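Putative oxidoreductase molybdopterin-binding subunit (Sulfolobus tokodaii, PDB 4ZOH) binds a molybdenum-associated pterin cytosine dinucleotide and probably serves as the molybdenum-bearing subunit of an oxidoreductase related to aldehyde oxidase and xanthine dehydrogenase. Local coordinates at residues H254-K259 with R336-Y341; S295-S300 with T328-G333; K400-C405 with V585-A590. One frame throughout, in Å; residues are numbered along the deposited sequence.

Contact 1 (H254-K259 with R336-Y341); sequences HGRDKK and RPEGIY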
loop_
_atom_site.group_PDB
_atom_site.type_symbol
_atom_site.label_atom_id
_atom_site.label_comp_id
_atom_site.label_asym_id
_atom_site.label_seq_id
_atom_site.Cartn_x
_atom_site.Cartn_y
_atom_site.Cartn_z
ATOM N N HIS A 254 1.019 14.930 -27.133
ATOM C CA HIS A 254 0.913 15.640 -28.443
ATOM C C HIS A 254 0.265 14.782 -29.491
ATOM O O HIS A 254 0.610 13.624 -29.624
ATOM C CB HIS A 254 2.286 16.087 -28.956
ATOM C CG HIS A 254 2.974 17.051 -28.059
ATOM N ND1 HIS A 254 3.748 18.092 -28.541
ATOM C CD2 HIS A 254 2.992 17.156 -26.706
ATOM C CE1 HIS A 254 4.215 18.799 -27.520
ATOM N NE2 HIS A 254 3.765 18.257 -26.390
ATOM N N GLY A 255 -0.730 15.325 -30.205
ATOM C CA GLY A 255 -1.432 14.516 -31.216
ATOM C C GLY A 255 -1.835 15.372 -32.388
ATOM O O GLY A 255 -1.518 16.562 -32.410
ATOM N N ARG A 256 -2.552 14.781 -33.351
ATOM C CA ARG A 256 -3.025 15.508 -34.569
ATOM C C ARG A 256 -1.809 15.909 -35.477
ATOM O O ARG A 256 -1.102 15.021 -35.904
ATOM C CB ARG A 256 -3.929 16.724 -34.233
ATOM C CG ARG A 256 -5.188 16.318 -33.459
ATOM C CD ARG A 256 -6.290 15.558 -34.214
ATOM N NE ARG A 256 -7.544 15.614 -33.408
ATOM C CZ ARG A 256 -7.981 14.661 -32.568
ATOM N NH1 ARG A 256 -7.346 13.486 -32.456
ATOM N NH2 ARG A 256 -9.133 14.821 -31.894
ATOM N N ASP A 257 -1.669 17.191 -35.805
ATOM C CA ASP A 257 -0.526 17.770 -36.490
ATOM C C ASP A 257 -0.362 17.102 -37.890
ATOM O O ASP A 257 0.634 16.392 -38.126
ATOM C CB ASP A 257 0.777 17.636 -35.624
ATOM C CG ASP A 257 1.793 18.670 -35.986
ATOM O OD1 ASP A 257 1.458 19.410 -36.922
ATOM O OD2 ASP A 257 2.904 18.833 -35.375
ATOM N N LYS A 258 -1.380 17.263 -38.745
ATOM C CA LYS A 258 -1.403 16.795 -40.144
ATOM C C LYS A 258 -1.889 17.875 -41.118
ATOM O O LYS A 258 -2.778 18.649 -40.789
ATOM C CB LYS A 258 -2.222 15.521 -40.300
ATOM C CG LYS A 258 -1.816 14.448 -39.334
ATOM C CD LYS A 258 -2.693 13.252 -39.439
ATOM C CE LYS A 258 -2.069 12.146 -38.600
ATOM N NZ LYS A 258 -2.075 12.611 -37.155
ATOM N N LYS A 259 -1.293 17.910 -42.305
ATOM C CA LYS A 259 -1.530 18.909 -43.366
ATOM C C LYS A 259 -2.022 18.204 -44.628
ATOM O O LYS A 259 -1.389 17.207 -45.078
ATOM C CB LYS A 259 -0.196 19.602 -43.696
ATOM C CG LYS A 259 -0.320 20.957 -44.394
ATOM C CD LYS A 259 1.016 21.495 -44.896
ATOM C CE LYS A 259 1.462 22.609 -44.016
ATOM N NZ LYS A 259 2.504 23.339 -44.763
ATOM N N ARG A 336 -8.567 9.554 -37.151
ATOM C CA ARG A 336 -9.902 9.696 -37.777
ATOM C C ARG A 336 -10.452 11.131 -37.783
ATOM O O ARG A 336 -11.048 11.537 -38.800
ATOM C CB ARG A 336 -10.889 8.701 -37.232
ATOM C CG ARG A 336 -10.634 7.292 -37.702
ATOM C CD ARG A 336 -9.937 6.435 -36.664
ATOM N NE ARG A 336 -10.829 6.216 -35.552
ATOM C CZ ARG A 336 -10.483 5.709 -34.358
ATOM N NH1 ARG A 336 -11.418 5.569 -33.400
ATOM N NH2 ARG A 336 -9.215 5.357 -34.117
ATOM N N PRO A 337 -10.187 11.935 -36.701
ATOM C CA PRO A 337 -10.635 13.319 -36.717
ATOM C C PRO A 337 -10.020 14.110 -37.890
ATOM O O PRO A 337 -10.725 14.942 -38.545
ATOM C CB PRO A 337 -10.102 13.886 -35.401
ATOM C CG PRO A 337 -10.051 12.723 -34.518
ATOM C CD PRO A 337 -9.688 11.555 -35.350
ATOM N N GLU A 338 -8.716 13.944 -38.093
ATOM C CA GLU A 338 -8.041 14.671 -39.177
ATOM C C GLU A 338 -8.672 14.354 -40.548
ATOM O O GLU A 338 -9.007 15.246 -41.296
ATOM C CB GLU A 338 -6.554 14.364 -39.170
ATOM C CG GLU A 338 -5.853 14.745 -37.866
ATOM C CD GLU A 338 -5.814 13.594 -36.850
ATOM O OE1 GLU A 338 -6.898 13.089 -36.428
ATOM O OE2 GLU A 338 -4.679 13.193 -36.428
ATOM N N GLY A 339 -8.849 13.087 -40.833
ATOM C CA GLY A 339 -9.430 12.615 -42.104
ATOM C C GLY A 339 -10.878 13.105 -42.352
ATOM O O GLY A 339 -11.145 13.624 -43.424
ATOM N N ILE A 340 -11.814 12.854 -41.408
ATOM C CA ILE A 340 -13.168 13.458 -41.432
ATOM C C ILE A 340 -13.109 15.011 -41.504
ATOM O O ILE A 340 -13.810 15.609 -42.305
ATOM C CB ILE A 340 -14.060 12.938 -40.272
ATOM C CG1 ILE A 340 -14.232 11.428 -40.339
ATOM C CG2 ILE A 340 -15.417 13.707 -40.154
ATOM C CD1 ILE A 340 -14.733 10.944 -41.710
ATOM N N TYR A 341 -12.234 15.662 -40.734
ATOM C CA TYR A 341 -12.091 17.098 -40.804
ATOM C C TYR A 341 -11.743 17.539 -42.248
ATOM O O TYR A 341 -12.346 18.506 -42.775
ATOM C CB TYR A 341 -11.009 17.565 -39.854
ATOM C CG TYR A 341 -10.429 18.970 -40.078
ATOM C CD1 TYR A 341 -11.075 20.104 -39.617
ATOM C CD2 TYR A 341 -9.170 19.152 -40.717
ATOM C CE1 TYR A 341 -10.524 21.396 -39.809
ATOM C CE2 TYR A 341 -8.622 20.424 -40.904
ATOM C CZ TYR A 341 -9.289 21.557 -40.450
ATOM O OH TYR A 341 -8.693 22.873 -40.603
HETATM O O HOH W 1 -5.199 12.185 -33.935
#
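A bend at chi2 (92°) in Glu-338 and another at chi2 (-72°) in Arg-256 bring the carboxylate of the first against CD of the second, while Lys-258 stays extended until a last turn at chi4 (64°) swings its ammonium to the same carboxylate. Lys-258 NZ donates to Glu-338 OE2 at 2.8 Å, reaching the oxygen on its anti side and somewhat out of the carboxylate plane. Lys-258 NZ also bonds to the backbone O of Arg-256 (2.9 Å), from above that carbonyl's plane, and forms a salt bridge with Glu-294. Arg-256 behaves differently. Its NE is 4.0 Å from Glu-338 OE1, which lies well out of the guanidinium plane, so this long salt bridge is one of charge alone; NE and NH1 bond instead to Gln-617 and the backbone O of Arg-332. A water at the guanidinium edge connects Arg-256 NH1 (2.9 Å) with Glu-338 OE2 (2.7 Å). Pro-337 covers one guanidinium face, its CG 3.4 Å from Arg-256 CZ. Strand 254-266 is thus joined to the start of helix 336-353 by a buried salt-bridge network, in which two flanking cations would be expected to keep the Glu-338 carboxylate ionised.

Contact 2 (S295-S300 with T328-G333); sequences SGNVKS and TQSYRG. With MCN (pterin cytosine dinucleotide), chain D.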
loop_
_atom_site.group_PDB
_atom_site.type_symbol
_atom_site.label_atom_id
_atom_site.label_comp_id
_atom_site.label_asym_id
_atom_site.label_seq_id
_atom_site.Cartn_x
_atom_site.Cartn_y
_atom_site.Cartn_z
ATOM N N SER A 295 2.066 6.408 -36.472
ATOM C CA SER A 295 2.068 5.974 -37.851
ATOM C C SER A 295 0.807 5.128 -38.233
ATOM O O SER A 295 0.297 5.264 -39.354
ATOM C CB SER A 295 3.383 5.233 -38.175
ATOM O OG SER A 295 3.216 4.279 -39.209
ATOM N N GLY A 296 0.336 4.237 -37.354
ATOM C CA GLY A 296 -0.947 3.544 -37.627
ATOM C C GLY A 296 -2.093 4.571 -37.808
ATOM O O GLY A 296 -3.021 4.371 -38.633
ATOM N N ASN A 297 -2.016 5.650 -37.026
ATOM C CA ASN A 297 -3.006 6.774 -37.080
ATOM C C ASN A 297 -2.977 7.558 -38.425
ATOM O O ASN A 297 -4.036 7.991 -38.920
ATOM C CB ASN A 297 -2.777 7.744 -35.906
ATOM C CG ASN A 297 -3.091 7.101 -34.569
ATOM O OD1 ASN A 297 -3.634 6.019 -34.518
ATOM N ND2 ASN A 297 -2.800 7.783 -33.498
ATOM N N VAL A 298 -1.766 7.695 -39.010
ATOM C CA VAL A 298 -1.628 8.314 -40.339
ATOM C C VAL A 298 -2.470 7.621 -41.396
ATOM O O VAL A 298 -3.163 8.276 -42.224
ATOM C CB VAL A 298 -0.125 8.469 -40.755
ATOM C CG1 VAL A 298 -0.025 8.956 -42.196
ATOM C CG2 VAL A 298 0.587 9.435 -39.801
ATOM N N LYS A 299 -2.446 6.325 -41.335
ATOM C CA LYS A 299 -3.213 5.490 -42.172
ATOM C C LYS A 299 -4.711 5.668 -41.968
ATOM O O LYS A 299 -5.453 5.684 -42.961
ATOM C CB LYS A 299 -2.811 4.051 -41.961
ATOM C CG LYS A 299 -1.334 3.881 -42.372
ATOM C CD LYS A 299 -0.921 2.443 -42.182
ATOM C CE LYS A 299 0.581 2.295 -42.158
ATOM N NZ LYS A 299 0.719 0.801 -42.160
ATOM N N SER A 300 -5.116 5.856 -40.701
ATOM C CA SER A 300 -6.536 6.097 -40.381
ATOM C C SER A 300 -6.990 7.392 -41.035
ATOM O O SER A 300 -8.063 7.407 -41.664
ATOM C CB SER A 300 -6.705 6.173 -38.863
ATOM O OG SER A 300 -6.503 4.890 -38.353
ATOM N N THR A 328 4.917 12.269 -31.463
ATOM C CA THR A 328 3.479 12.426 -31.591
ATOM C C THR A 328 2.831 11.090 -31.195
ATOM O O THR A 328 3.391 10.041 -31.474
ATOM C CB THR A 328 3.139 12.759 -33.074
ATOM O OG1 THR A 328 3.986 13.849 -33.513
ATOM C CG2 THR A 328 1.566 13.139 -33.221
ATOM N N GLN A 329 1.635 11.126 -30.610
ATOM C CA GLN A 329 0.922 9.908 -30.160
ATOM C C GLN A 329 -0.554 9.992 -30.461
ATOM O O GLN A 329 -1.072 11.037 -30.738
ATOM C CB GLN A 329 0.908 9.814 -28.619
ATOM C CG GLN A 329 2.178 10.053 -27.905
ATOM C CD GLN A 329 1.962 10.090 -26.384
ATOM O OE1 GLN A 329 2.338 11.069 -25.714
ATOM N NE2 GLN A 329 1.336 9.067 -25.862
ATOM N N SER A 330 -1.251 8.899 -30.237
ATOM C CA SER A 330 -2.711 8.873 -30.327
ATOM C C SER A 330 -3.238 9.994 -29.432
ATOM O O SER A 330 -2.814 10.164 -28.266
ATOM C CB SER A 330 -3.252 7.586 -29.799
ATOM O OG SER A 330 -3.307 6.611 -30.799
ATOM N N TYR A 331 -4.167 10.763 -29.998
ATOM C CA TYR A 331 -5.100 11.590 -29.218
ATOM C C TYR A 331 -6.512 11.309 -29.735
ATOM O O TYR A 331 -6.720 11.198 -30.981
ATOM C CB TYR A 331 -4.793 13.038 -29.354
ATOM C CG TYR A 331 -5.795 13.991 -28.724
ATOM C CD1 TYR A 331 -6.109 13.895 -27.339
ATOM C CD2 TYR A 331 -6.422 14.956 -29.467
ATOM C CE1 TYR A 331 -6.946 14.804 -26.712
ATOM C CE2 TYR A 331 -7.284 15.860 -28.875
ATOM C CZ TYR A 331 -7.545 15.785 -27.482
ATOM O OH TYR A 331 -8.400 16.662 -26.855
ATOM N N ARG A 332 -7.453 11.174 -28.780
ATOM C CA ARG A 332 -8.865 10.959 -29.022
ATOM C C ARG A 332 -9.326 11.011 -30.481
ATOM O O ARG A 332 -9.413 12.080 -31.062
ATOM C CB ARG A 332 -9.712 11.907 -28.130
ATOM C CG ARG A 332 -11.173 11.383 -28.035
ATOM C CD ARG A 332 -12.009 12.269 -27.114
ATOM N NE ARG A 332 -13.293 11.616 -26.751
ATOM C CZ ARG A 332 -13.919 11.837 -25.580
ATOM N NH1 ARG A 332 -13.360 12.671 -24.709
ATOM N NH2 ARG A 332 -15.047 11.180 -25.257
ATOM N N GLY A 333 -9.568 9.842 -31.049
ATOM C CA GLY A 333 -9.845 9.655 -32.471
ATOM C C GLY A 333 -8.665 9.099 -33.304
ATOM O O GLY A 333 -8.893 8.416 -34.272
HETATM N N1 MCN D . -21.483 3.172 -24.828
HETATM C C2 MCN D . -22.749 2.612 -24.872
HETATM N N3 MCN D . -23.276 2.127 -26.040
HETATM C C4 MCN D . -22.508 2.220 -27.196
HETATM C C5 MCN D . -21.234 2.783 -27.167
HETATM C C6 MCN D . -20.697 3.245 -25.965
HETATM O O2 MCN D . -23.469 2.508 -23.874
HETATM N N4 MCN D . -23.029 1.749 -28.309
HETATM C "C1'" MCN D . -20.996 3.640 -23.528
HETATM C C2D MCN D . -20.212 2.519 -22.843
HETATM O "O2'" MCN D . -20.997 1.749 -21.983
HETATM C "C3'" MCN D . -19.237 3.282 -21.985
HETATM C C4D MCN D . -18.805 4.291 -22.967
HETATM O O4D MCN D . -20.055 4.676 -23.686
HETATM O "O3'" MCN D . -19.824 3.897 -20.892
HETATM C "C5'" MCN D . -17.852 3.351 -23.681
HETATM O "O5'" MCN D . -17.472 3.831 -24.837
HETATM P PA MCN D . -16.693 2.943 -25.952
HETATM O O1A MCN D . -16.687 1.499 -25.838
HETATM O O2A MCN D . -17.257 3.633 -27.163
HETATM O O3A MCN D . -15.189 3.663 -25.700
HETATM P PB MCN D . -14.173 3.121 -24.569
HETATM O O1B MCN D . -13.335 2.022 -25.203
HETATM O O2B MCN D . -14.774 2.777 -23.277
HETATM O O3B MCN D . -13.366 4.403 -24.359
HETATM C C10 MCN D . -12.173 4.743 -25.119
HETATM C "C9'" MCN D . -12.260 6.157 -25.639
HETATM C "C8'" MCN D . -11.015 6.639 -26.167
HETATM S "S8'" MCN D . -10.181 5.733 -27.421
HETATM C "C7'" MCN D . -10.496 7.851 -25.824
HETATM S "S7'" MCN D . -9.029 8.534 -26.575
HETATM C "C6'" MCN D . -11.175 8.752 -24.913
HETATM C C7 MCN D . -12.682 8.355 -24.780
HETATM O "O9'" MCN D . -12.718 6.960 -24.555
HETATM N "N5'" MCN D . -10.508 8.877 -23.618
HETATM C C4A MCN D . -11.190 9.166 -22.420
HETATM N "N8'" MCN D . -13.298 9.054 -23.610
HETATM C C4B MCN D . -12.610 9.280 -22.455
HETATM N "N1'" MCN D . -13.323 9.598 -21.372
HETATM C "C2'" MCN D . -12.695 9.768 -20.211
HETATM N "N2'" MCN D . -13.428 10.061 -19.158
HETATM N "N3'" MCN D . -11.270 9.677 -20.078
HETATM C "C4'" MCN D . -10.479 9.386 -21.214
HETATM O "O4'" MCN D . -9.220 9.318 -21.112
#
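Asn-297, on helix 288-304, reaches Ser-330 mainly through its amide nitrogen. Its CG lies beside the backbone N (chi1 -67°), which sends the short side chain off the helix toward the loop, and from there Asn-297 ND2 donates to Ser-330 OG at 3.0 Å. The bond is almost straight (175° at the hydrogen), and the hydroxyl sits in the plane of the amide. ND2 also bonds to Glu-294 OE1, so two acceptors fix the rotation of the amide. It packs close to the loop backbone as well, with Asn-297 ND2 3.4 Å from Ser-330 CA. The hydroxyl of Ser-330 likewise stands beside its own backbone N, and that N donates to Asp-293 of the same helix, giving helix and loop a second polar link.

The loop runs between strand 313-321 and helix 336-353 in the molybdopterin cofactor-binding region, and passes close to the metal: the side chain of Ser-330 is about 5 Å from the molybdenum.

Two residues further on, Arg-332 is drawn out straight along the pterin, CG trans to its backbone N (chi1 -162°) and the chain extended to NE. Arg-332 CB packs 3.8 Å from S7' of the cofactor, and farther out one face of the guanidinium meets N8' of the cofactor, off centre, with Arg-332 NH2 3.2 Å from it. In-chain acceptors hold that flat group: NE bonds to Gly-671 O and NH1 to Gln-613 OE1. The CB of Arg-332 also sits over the centre of the Tyr-331 ring.

Contact 3 (K400-C405 with V585-A590); sequences KKEDGC and VKKYVA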
loop_
_atom_site.group_PDB
_atom_site.type_symbol
_atom_site.label_atom_id
_atom_site.label_comp_id
_atom_site.label_asym_id
_atom_site.label_seq_id
_atom_site.Cartn_x
_atom_site.Cartn_y
_atom_site.Cartn_z
ATOM N N LYS A 400 -31.351 26.884 -38.852
ATOM C CA LYS A 400 -31.277 27.913 -39.890
ATOM C C LYS A 400 -32.183 29.144 -39.652
ATOM O O LYS A 400 -31.852 30.248 -40.122
ATOM C CB LYS A 400 -31.509 27.293 -41.273
ATOM C CG LYS A 400 -30.271 26.580 -41.838
ATOM C CD LYS A 400 -29.049 27.527 -41.997
ATOM C CE LYS A 400 -29.044 28.167 -43.361
ATOM N NZ LYS A 400 -28.032 29.251 -43.215
ATOM N N LYS A 401 -33.275 28.991 -38.884
ATOM C CA LYS A 401 -34.080 30.197 -38.575
ATOM C C LYS A 401 -33.776 30.896 -37.285
ATOM O O LYS A 401 -34.295 31.986 -37.059
ATOM C CB LYS A 401 -35.578 30.072 -38.842
ATOM C CG LYS A 401 -36.162 28.716 -38.593
ATOM C CD LYS A 401 -37.055 28.330 -39.747
ATOM C CE LYS A 401 -38.222 27.613 -39.115
ATOM N NZ LYS A 401 -38.870 26.541 -39.918
ATOM N N GLU A 402 -32.859 30.346 -36.487
ATOM C CA GLU A 402 -32.416 31.071 -35.288
ATOM C C GLU A 402 -31.336 32.077 -35.587
ATOM O O GLU A 402 -30.862 32.181 -36.699
ATOM C CB GLU A 402 -32.091 30.098 -34.154
ATOM C CG GLU A 402 -33.223 29.076 -33.992
ATOM C CD GLU A 402 -32.905 27.930 -33.062
ATOM O OE1 GLU A 402 -31.979 28.061 -32.237
ATOM O OE2 GLU A 402 -33.588 26.883 -33.155
ATOM N N ASP A 403 -30.971 32.885 -34.608
ATOM C CA ASP A 403 -29.998 33.963 -34.844
ATOM C C ASP A 403 -28.545 33.413 -34.627
ATOM O O ASP A 403 -28.222 32.866 -33.554
ATOM C CB ASP A 403 -30.327 35.125 -33.899
ATOM C CG ASP A 403 -29.195 36.110 -33.737
ATOM O OD1 ASP A 403 -28.618 36.550 -34.752
ATOM O OD2 ASP A 403 -28.903 36.495 -32.574
ATOM N N GLY A 404 -27.702 33.558 -35.646
ATOM C CA GLY A 404 -26.330 33.019 -35.655
ATOM C C GLY A 404 -26.050 32.258 -36.950
ATOM O O GLY A 404 -26.879 32.244 -37.883
ATOM N N CYS A 405 -24.906 31.588 -37.008
ATOM C CA CYS A 405 -24.502 30.873 -38.230
ATOM C C CYS A 405 -24.462 29.407 -38.005
ATOM O O CYS A 405 -24.066 28.941 -36.939
ATOM C CB CYS A 405 -23.124 31.345 -38.595
ATOM S SG CYS A 405 -23.235 33.062 -39.057
ATOM N N VAL A 585 -20.711 29.477 -28.962
ATOM C CA VAL A 585 -21.539 28.414 -29.520
ATOM C C VAL A 585 -22.873 28.375 -28.770
ATOM O O VAL A 585 -22.906 27.960 -27.617
ATOM C CB VAL A 585 -20.841 27.046 -29.415
ATOM C CG1 VAL A 585 -21.689 25.923 -30.034
ATOM C CG2 VAL A 585 -19.413 27.141 -29.984
ATOM N N LYS A 586 -23.968 28.681 -29.461
ATOM C CA LYS A 586 -25.330 28.735 -28.867
ATOM C C LYS A 586 -25.967 27.430 -28.680
ATOM O O LYS A 586 -26.634 27.163 -27.634
ATOM C CB LYS A 586 -26.247 29.527 -29.791
ATOM C CG LYS A 586 -25.863 30.994 -29.870
ATOM C CD LYS A 586 -25.496 31.577 -28.501
ATOM C CE LYS A 586 -24.782 32.884 -28.661
ATOM N NZ LYS A 586 -24.054 32.775 -29.957
ATOM N N LYS A 587 -25.841 26.603 -29.718
ATOM C CA LYS A 587 -26.423 25.286 -29.718
ATOM C C LYS A 587 -25.584 24.338 -30.496
ATOM O O LYS A 587 -24.954 24.721 -31.477
ATOM C CB LYS A 587 -27.800 25.272 -30.382
ATOM C CG LYS A 587 -28.943 25.861 -29.545
ATOM C CD LYS A 587 -30.336 25.437 -30.017
ATOM C CE LYS A 587 -31.455 26.475 -29.784
ATOM N NZ LYS A 587 -31.056 27.762 -29.124
ATOM N N TYR A 588 -25.645 23.084 -30.085
ATOM C CA TYR A 588 -24.961 22.041 -30.764
ATOM C C TYR A 588 -25.918 20.890 -30.729
ATOM O O TYR A 588 -26.412 20.545 -29.667
ATOM C CB TYR A 588 -23.629 21.721 -30.012
ATOM C CG TYR A 588 -22.682 20.800 -30.803
ATOM C CD1 TYR A 588 -21.516 21.301 -31.477
ATOM C CD2 TYR A 588 -22.971 19.445 -30.882
ATOM C CE1 TYR A 588 -20.673 20.408 -32.200
ATOM C CE2 TYR A 588 -22.160 18.584 -31.601
ATOM C CZ TYR A 588 -21.014 19.059 -32.231
ATOM O OH TYR A 588 -20.333 18.075 -32.912
ATOM N N VAL A 589 -26.138 20.267 -31.887
ATOM C CA VAL A 589 -26.911 19.046 -31.950
ATOM C C VAL A 589 -26.064 17.888 -32.512
ATOM O O VAL A 589 -25.435 18.065 -33.519
ATOM C CB VAL A 589 -28.184 19.271 -32.841
ATOM C CG1 VAL A 589 -28.971 17.976 -33.049
ATOM C CG2 VAL A 589 -29.072 20.398 -32.244
ATOM N N ALA A 590 -26.133 16.709 -31.895
ATOM C CA ALA A 590 -25.423 15.522 -32.394
ATOM C C ALA A 590 -26.483 14.510 -32.674
ATOM O O ALA A 590 -27.336 14.190 -31.795
ATOM C CB ALA A 590 -24.457 14.950 -31.332
HETATM O O HOH W 2 -31.094 30.106 -30.838
#
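Glu-402 and Lys-587 make most of this contact, their side chains crossing at about a right angle above the surface of the sheet. Glu-402 points its CB toward the strand and runs straight beyond CG (chi2 170°), delivering one carboxylate oxygen, OE1, to the lysine. Lys-587 rises to meet it with bends in its outer half. Glu-402 OE1 and Lys-587 NZ form a salt bridge at 3.3 Å, and a water closes a triangle with them, donating to OE1 and apparently accepting from NZ. The last torsion of the lysine is eclipsed, which leaves Lys-587 CE nearer to Glu-402 OE1 than NZ is, so the fine position of the ammonium, and with it the water's bond to NZ, is doubtful. Asp-403 and Lys-586 add smaller shares, and the Asp-403 carboxylate turns to Lys-576 of the neighbouring strand 568-577 for a salt bridge. The turn then enters strand 405-412, outermost of the sheet within this chain, whose first residue, Cys-405, is in a disulfide with Cys-689. The contact therefore reaches across strand 568-577, on which Glu-402 rests through Leu-574, to strand 583-593, where a classic beta bulge sets two residues, Lys-586 and Lys-587, opposite Leu-574.

Contacts 1 and 2 are buried near the centre of the folded chain, their centres 8 Å apart, and contact 2 is nested within the loop that contact 1 closes. They touch directly: His-254 O lies 2.9 Å from Gln-329 N, a probable hydrogen bond between the strand and the loop. Contact 3 stands apart, on the surface and in the second molybdopterin cofactor-binding domain region, its centre 25 Å from that of contact 1 and 31 Å from that of contact 2. Helix 673-688 packs against both contact 1 and contact 3. Charge is spent differently in each: several buried ions share partners in contact 1, a neutral amide–hydroxyl bond lies near the cofactor in contact 2, and a single ion pair with a water beside it is found in contact 3.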